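Local coordinates for protein putative carboxymuconolactone decarboxylase (Burkholderia xenovorans, PDB 2QEU) that belongs to the AhpD-like carboxymuconolactone decarboxylase family and may have peroxiredoxin activity, at residues B[70-74]-B[101-106]. Numbering follows the deposited sequence.
Sequences LILVV and ELIEGI
Helix-helix packing inside the all-helical AhpD-like fold illustrates how a glycine lets a leucine lie against a neighbouring backbone. Residues 70-74 and 101-106 are both regular alpha-helical, their axes 9.6 Å apart at closest approach and crossing at -47°, both running roughly the same way. The register pairs L70 with L102 (CA-CA 6.7 Å) and, tighter, V74 with I106 (CA-CA 5.5 Å). L70, chi1 t and chi2 p, points toward the other helix: its CD1 lies 3.9 Å from L102 CD1, its CD2 4.0 Å from E101 O and 4.4 Å from G105 CA. A CB on G105 would clash with L70 CD1. L102 repeats the t,p rotamer, which brings CD1 within 4.0 Å of V73 CG1. V73 (chi1 t) also meets I106, whose m,t chain sets CD1 3.9 Å from V73 CG1. I106 also packs against A125 and V126 of helix 122-137, while E101 OE2 hydrogen-bonds Y67 OH. V74, also t, rests its CG2 against the side-chain-free backbone of G105, 3.5 Å from G105 O.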
ATOM      1  N   LEU B  70       7.655  17.279 -10.235  1.00  8.48           N
ATOM      2  CA  LEU B  70       7.287  17.392  -8.830  1.00  6.75           C
ATOM      3  C   LEU B  70       6.227  16.342  -8.447  1.00  4.78           C
ATOM      4  O   LEU B  70       6.339  15.727  -7.400  1.00  8.40           O
ATOM      5  CB  LEU B  70       6.804  18.796  -8.502  1.00  8.21           C
ATOM      6  CG  LEU B  70       6.396  19.010  -7.039  1.00  5.92           C
ATOM      7  CD1 LEU B  70       7.517  18.707  -6.086  1.00  5.39           C
ATOM      8  CD2 LEU B  70       5.895  20.452  -6.908  1.00  7.77           C
ATOM      9  N   ILE B  71       5.206  16.142  -9.288  1.00  6.98           N
ATOM     10  CA  ILE B  71       4.214  15.084  -9.009  1.00  8.03           C
ATOM     11  C   ILE B  71       4.921  13.715  -8.873  1.00  7.55           C
ATOM     12  O   ILE B  71       4.663  12.983  -7.932  1.00  7.63           O
ATOM     13  CB  ILE B  71       3.073  15.063 -10.067  1.00  7.04           C
ATOM     14  CG1 ILE B  71       2.203  16.342  -9.906  1.00  8.07           C
ATOM     15  CG2 ILE B  71       2.233  13.771 -10.002  1.00  7.50           C
ATOM     16  CD1 ILE B  71       1.318  16.725 -11.143  1.00  9.27           C
ATOM     17  N   LEU B  72       5.863  13.445  -9.780  1.00  8.55           N
ATOM     18  CA  LEU B  72       6.621  12.182  -9.738  1.00  7.63           C
ATOM     19  C   LEU B  72       7.485  12.077  -8.499  1.00  9.43           C
ATOM     20  O   LEU B  72       7.606  10.998  -7.905  1.00  7.25           O
ATOM     21  CB  LEU B  72       7.345  11.953 -11.047  1.00 10.57           C
ATOM     22  CG  LEU B  72       6.397  11.627 -12.184  1.00  9.82           C
ATOM     23  CD1 LEU B  72       7.143  11.852 -13.538  1.00  8.28           C
ATOM     24  CD2 LEU B  72       5.818  10.262 -12.063  1.00  9.46           C
ATOM     25  N   VAL B  73       8.038  13.206  -8.051  1.00  7.53           N
ATOM     26  CA  VAL B  73       8.796  13.233  -6.807  1.00  8.83           C
ATOM     27  C   VAL B  73       7.901  12.777  -5.648  1.00  6.93           C
ATOM     28  O   VAL B  73       8.237  11.891  -4.891  1.00  9.64           O
ATOM     29  CB  VAL B  73       9.385  14.628  -6.493  1.00  6.86           C
ATOM     30  CG1 VAL B  73       9.771  14.717  -4.989  1.00  8.09           C
ATOM     31  CG2 VAL B  73      10.555  14.997  -7.425  1.00  6.51           C
ATOM     32  N   VAL B  74       6.721  13.392  -5.547  1.00  7.34           N
ATOM     33  CA  VAL B  74       5.816  13.079  -4.431  1.00  5.91           C
ATOM     34  C   VAL B  74       5.376  11.608  -4.494  1.00  7.20           C
ATOM     35  O   VAL B  74       5.334  10.899  -3.487  1.00  6.99           O
ATOM     36  CB  VAL B  74       4.653  14.050  -4.417  1.00  6.09           C
ATOM     37  CG1 VAL B  74       3.691  13.569  -3.246  1.00  5.49           C
ATOM     38  CG2 VAL B  74       5.137  15.458  -4.159  1.00  8.61           C
ATOM     39  N   GLU B 101       9.566  25.265  -3.651  1.00  8.46           N
ATOM     40  CA  GLU B 101       8.413  24.580  -4.244  1.00  7.20           C
ATOM     41  C   GLU B 101       8.483  23.063  -4.012  1.00  9.12           C
ATOM     42  O   GLU B 101       7.479  22.416  -3.791  1.00  7.81           O
ATOM     43  CB  GLU B 101       8.302  24.822  -5.751  1.00  8.50           C
ATOM     44  CG  GLU B 101       7.940  26.222  -6.144  1.00  5.48           C
ATOM     45  CD  GLU B 101       7.969  26.423  -7.650  1.00 14.22           C
ATOM     46  OE1 GLU B 101       8.984  26.073  -8.306  1.00 11.28           O
ATOM     47  OE2 GLU B 101       6.938  26.870  -8.168  1.00 13.94           O
ATOM     48  N   LEU B 102       9.687  22.516  -4.098  1.00  8.69           N
ATOM     49  CA  LEU B 102       9.898  21.101  -3.877  1.00  8.00           C
ATOM     50  C   LEU B 102       9.397  20.728  -2.487  1.00  8.17           C
ATOM     51  O   LEU B 102       8.638  19.771  -2.301  1.00  7.42           O
ATOM     52  CB  LEU B 102      11.387  20.765  -3.987  1.00  8.83           C
ATOM     53  CG  LEU B 102      11.777  19.285  -3.789  1.00  8.24           C
ATOM     54  CD1 LEU B 102      11.266  18.438  -4.992  1.00 10.40           C
ATOM     55  CD2 LEU B 102      13.290  19.140  -3.572  1.00  8.66           C
ATOM     56  N   ILE B 103       9.847  21.484  -1.490  1.00  5.61           N
ATOM     57  CA  ILE B 103       9.500  21.236  -0.115  1.00  7.97           C
ATOM     58  C   ILE B 103       7.964  21.362   0.042  1.00  6.91           C
ATOM     59  O   ILE B 103       7.336  20.530   0.670  1.00  7.02           O
ATOM     60  CB  ILE B 103      10.273  22.165   0.869  1.00  9.88           C
ATOM     61  CG1 ILE B 103      11.805  21.875   0.872  1.00  9.34           C
ATOM     62  CG2 ILE B 103       9.716  22.058   2.294  1.00  4.98           C
ATOM     63  CD1 ILE B 103      12.619  22.968   1.546  1.00  7.79           C
ATOM     64  N   GLU B 104       7.382  22.431  -0.502  1.00  5.58           N
ATOM     65  CA  GLU B 104       5.928  22.620  -0.366  1.00  7.32           C
ATOM     66  C   GLU B 104       5.145  21.419  -0.914  1.00  7.96           C
ATOM     67  O   GLU B 104       4.169  21.024  -0.315  1.00  7.91           O
ATOM     68  CB  GLU B 104       5.465  23.936  -1.010  1.00  9.55           C
ATOM     69  CG  GLU B 104       5.956  25.175  -0.249  1.00  8.07           C
ATOM     70  CD  GLU B 104       5.361  26.504  -0.780  1.00  9.67           C
ATOM     71  OE1 GLU B 104       4.339  26.430  -1.486  1.00 14.61           O
ATOM     72  OE2 GLU B 104       5.848  27.606  -0.420  1.00 10.82           O
ATOM     73  N   GLY B 105       5.588  20.877  -2.056  1.00  6.57           N
ATOM     74  CA  GLY B 105       4.923  19.758  -2.680  1.00  8.39           C
ATOM     75  C   GLY B 105       5.033  18.493  -1.881  1.00  5.71           C
ATOM     76  O   GLY B 105       4.062  17.762  -1.688  1.00  8.04           O
ATOM     77  N   ILE B 106       6.272  18.196  -1.450  1.00  7.93           N
ATOM     78  CA  ILE B 106       6.541  17.003  -0.670  1.00  6.89           C
ATOM     79  C   ILE B 106       5.735  16.953   0.622  1.00  7.37           C
ATOM     80  O   ILE B 106       5.224  15.905   1.029  1.00  7.44           O
ATOM     81  CB  ILE B 106       8.045  16.781  -0.394  1.00  5.49           C
ATOM     82  CG1 ILE B 106       8.736  16.466  -1.705  1.00  7.04           C
ATOM     83  CG2 ILE B 106       8.285  15.601   0.585  1.00  6.27           C
ATOM     84  CD1 ILE B 106      10.307  16.512  -1.623  1.00  6.87           C
TER